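Local structure of putative mandelate racemase (Salmonella typhimurium, 2O56) at residues P252-A262 against P283-S291. The protein probably acts as a magnesium-dependent hydro-lyase (dehydratase) of the enolase superfamily, though its substrate is not established. Numbering follows the deposited sequence.
Sequences PLNPAQMKQVA and PFLENGSLS
Phe284 and Asn287, near the C-terminal end of helix 277-286 on the outside of the enolase-type barrel domain, meet Pro255 and Lys259 in the first turns of the preceding outer helix. The Phe284 ring is used on a face and at its rim. Pro255 CB lies over one face, offset toward the rim, in a CH-pi contact 4.1 Å from the Phe284 ring centroid. Met258 CB sits in the ring plane at the edge, 3.7 Å from Phe284 CE1. Pro252 CB reaches Phe284 CZ at 3.6 Å. Pro255 CG also touches Pro283 CB, the two proline rings meeting at a slant.

In the barrel, strands alternate with outer helices, and strand 269-271 comes between helices 255-264 and 277-286 in the chain. Met258 carries the contact inward to that strand. Its CG stands anti to the backbone N (chi1 -162°), and the bent chain runs past Ser289 OG to Leu290 CD2, 3.7 Å from Met258 CG. Met258 and Leu290 both touch Ala271.

The polar half involves Asn287. Asn287 ND2 gives a weak, bent bond to Pro255 O (2.9 Å, 127° at the hydrogen), which is also weakly bonded by Lys259 N. Asn287 OD1 accepts from Ser289 N, closing an Asx turn, and from Ser289 OG at 2.7 Å. These bonds hold the amide's rotation with ND2 directed at the neighbouring helix. Gly288, with positive phi, lets the chain leave the helix here. Two bends in the Lys259 chain, at chi2 (44°) and chi4, bring its end to Asn287 O, and Lys259 NZ donates to that oxygen at 3.0 Å, in the carbonyl plane. At the other helix's start, Asn254 OD1 caps Ala256 N, while Arg282 of a second subunit packs on Pro255.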
# COMPACT_ATOMS: atom_id res chain seq x y z
N PRO A 252 -7.57 -22.05 1.16
CA PRO A 252 -6.51 -21.15 0.69
C PRO A 252 -6.75 -20.39 -0.62
O PRO A 252 -5.87 -19.65 -1.04
CB PRO A 252 -5.31 -22.10 0.50
CG PRO A 252 -5.90 -23.41 0.19
CD PRO A 252 -7.31 -23.44 0.74
N LEU A 253 -7.91 -20.57 -1.26
CA LEU A 253 -8.13 -20.08 -2.63
C LEU A 253 -7.99 -18.56 -2.80
O LEU A 253 -7.50 -18.08 -3.83
CB LEU A 253 -9.50 -20.56 -3.13
CG LEU A 253 -9.70 -22.07 -3.29
CD1 LEU A 253 -11.03 -22.35 -3.98
CD2 LEU A 253 -8.56 -22.71 -4.05
N ASN A 254 -8.43 -17.81 -1.78
CA ASN A 254 -8.13 -16.36 -1.66
C ASN A 254 -7.34 -16.16 -0.36
O ASN A 254 -7.92 -16.21 0.74
CB ASN A 254 -9.47 -15.58 -1.63
CG ASN A 254 -9.30 -14.06 -1.43
OD1 ASN A 254 -8.18 -13.54 -1.33
ND2 ASN A 254 -10.43 -13.35 -1.37
N PRO A 255 -6.01 -16.00 -0.46
CA PRO A 255 -5.14 -15.85 0.71
C PRO A 255 -5.50 -14.73 1.67
O PRO A 255 -5.05 -14.76 2.82
CB PRO A 255 -3.77 -15.58 0.09
CG PRO A 255 -3.84 -16.35 -1.20
CD PRO A 255 -5.22 -16.03 -1.71
N ALA A 256 -6.30 -13.76 1.21
CA ALA A 256 -6.69 -12.61 2.04
C ALA A 256 -7.62 -13.02 3.16
O ALA A 256 -7.66 -12.37 4.20
CB ALA A 256 -7.31 -11.49 1.20
N GLN A 257 -8.37 -14.11 2.94
CA GLN A 257 -9.29 -14.63 3.94
C GLN A 257 -8.53 -15.20 5.13
O GLN A 257 -8.89 -14.96 6.28
CB GLN A 257 -10.23 -15.69 3.34
CG GLN A 257 -11.00 -15.26 2.10
CD GLN A 257 -11.63 -13.89 2.19
OE1 GLN A 257 -11.49 -13.07 1.28
NE2 GLN A 257 -12.33 -13.64 3.28
N MET A 258 -7.46 -15.95 4.86
CA MET A 258 -6.53 -16.38 5.93
C MET A 258 -5.97 -15.22 6.75
O MET A 258 -5.87 -15.30 7.99
CB MET A 258 -5.38 -17.22 5.34
CG MET A 258 -4.63 -18.09 6.38
SD MET A 258 -5.51 -19.58 6.90
CE MET A 258 -5.56 -20.51 5.37
N LYS A 259 -5.57 -14.16 6.05
CA LYS A 259 -5.13 -12.93 6.70
C LYS A 259 -6.23 -12.31 7.57
O LYS A 259 -5.95 -11.86 8.69
CB LYS A 259 -4.60 -11.94 5.67
CG LYS A 259 -3.90 -10.69 6.21
CD LYS A 259 -2.94 -10.97 7.33
CE LYS A 259 -2.32 -9.67 7.85
NZ LYS A 259 -1.81 -8.80 6.75
N GLN A 260 -7.47 -12.31 7.09
CA GLN A 260 -8.57 -11.78 7.88
C GLN A 260 -8.76 -12.59 9.19
O GLN A 260 -8.96 -11.99 10.23
CB GLN A 260 -9.86 -11.71 7.05
CG GLN A 260 -11.11 -11.21 7.78
CD GLN A 260 -11.14 -9.71 8.04
OE1 GLN A 260 -10.23 -8.97 7.67
NE2 GLN A 260 -12.21 -9.25 8.68
N VAL A 261 -8.64 -13.92 9.13
CA VAL A 261 -8.72 -14.75 10.34
C VAL A 261 -7.57 -14.41 11.30
O VAL A 261 -7.80 -14.17 12.47
CB VAL A 261 -8.80 -16.29 10.01
CG1 VAL A 261 -8.95 -17.14 11.32
CG2 VAL A 261 -9.99 -16.57 9.12
N ALA A 262 -6.35 -14.30 10.76
CA ALA A 262 -5.15 -13.96 11.54
C ALA A 262 -5.33 -12.63 12.29
O ALA A 262 -4.95 -12.52 13.46
CB ALA A 262 -3.92 -13.91 10.66
N PRO A 283 2.06 -16.20 -1.20
CA PRO A 283 1.16 -15.15 -0.69
C PRO A 283 0.88 -15.20 0.80
O PRO A 283 0.66 -14.16 1.43
CB PRO A 283 -0.15 -15.42 -1.43
CG PRO A 283 -0.07 -16.86 -1.79
CD PRO A 283 1.35 -17.09 -2.14
N PHE A 284 0.88 -16.40 1.36
CA PHE A 284 0.73 -16.57 2.83
C PHE A 284 1.96 -16.13 3.61
O PHE A 284 1.89 -15.76 4.80
CB PHE A 284 0.41 -18.04 3.12
CG PHE A 284 -0.86 -18.48 2.51
CD1 PHE A 284 -2.08 -18.20 3.13
CD2 PHE A 284 -0.86 -19.11 1.27
CE1 PHE A 284 -3.29 -18.56 2.54
CE2 PHE A 284 -2.07 -19.48 0.67
CZ PHE A 284 -3.29 -19.21 1.32
N LEU A 285 3.11 -16.19 2.95
CA LEU A 285 4.34 -15.71 3.59
C LEU A 285 4.37 -14.20 3.52
O LEU A 285 4.68 -13.54 4.51
CB LEU A 285 5.58 -16.30 2.91
CG LEU A 285 5.70 -17.83 2.94
CD1 LEU A 285 6.90 -18.23 2.12
CD2 LEU A 285 5.86 -18.31 4.34
N GLU A 286 4.02 -13.65 2.36
CA GLU A 286 3.99 -12.21 2.16
C GLU A 286 2.92 -11.49 2.96
O GLU A 286 3.13 -10.37 3.39
CB GLU A 286 3.91 -11.87 0.67
CG GLU A 286 5.22 -12.19 -0.05
CD GLU A 286 5.21 -11.80 -1.52
OE1 GLU A 286 4.34 -11.01 -1.93
OE2 GLU A 286 6.08 -12.30 -2.26
N ASN A 287 1.78 -12.14 3.18
CA ASN A 287 0.69 -11.50 3.89
C ASN A 287 0.71 -11.74 5.40
O ASN A 287 -0.09 -11.17 6.13
CB ASN A 287 -0.69 -11.76 3.23
CG ASN A 287 -1.32 -13.13 3.58
OD1 ASN A 287 -0.78 -13.93 4.33
ND2 ASN A 287 -2.50 -13.39 3.01
N GLY A 288 1.64 -12.57 5.86
CA GLY A 288 1.86 -12.78 7.31
C GLY A 288 0.75 -13.53 8.02
O GLY A 288 0.65 -13.49 9.25
N SER A 289 -0.06 -14.27 7.27
CA SER A 289 -1.24 -14.95 7.89
C SER A 289 -0.92 -16.23 8.67
O SER A 289 -1.58 -16.54 9.68
CB SER A 289 -2.32 -15.25 6.85
OG SER A 289 -1.81 -16.01 5.76
N LEU A 290 0.08 -16.99 8.22
CA LEU A 290 0.37 -18.31 8.80
C LEU A 290 1.53 -18.19 9.76
O LEU A 290 2.46 -17.45 9.50
CB LEU A 290 0.68 -19.34 7.69
CG LEU A 290 -0.46 -19.62 6.69
CD1 LEU A 290 -0.06 -20.73 5.74
CD2 LEU A 290 -1.72 -20.00 7.48
N SER A 291 1.47 -18.91 10.88
CA SER A 291 2.60 -19.04 11.78
C SER A 291 3.28 -20.39 11.60
O SER A 291 4.49 -20.51 11.78
CB SER A 291 2.14 -18.92 13.26
OG SER A 291 1.70 -17.60 13.55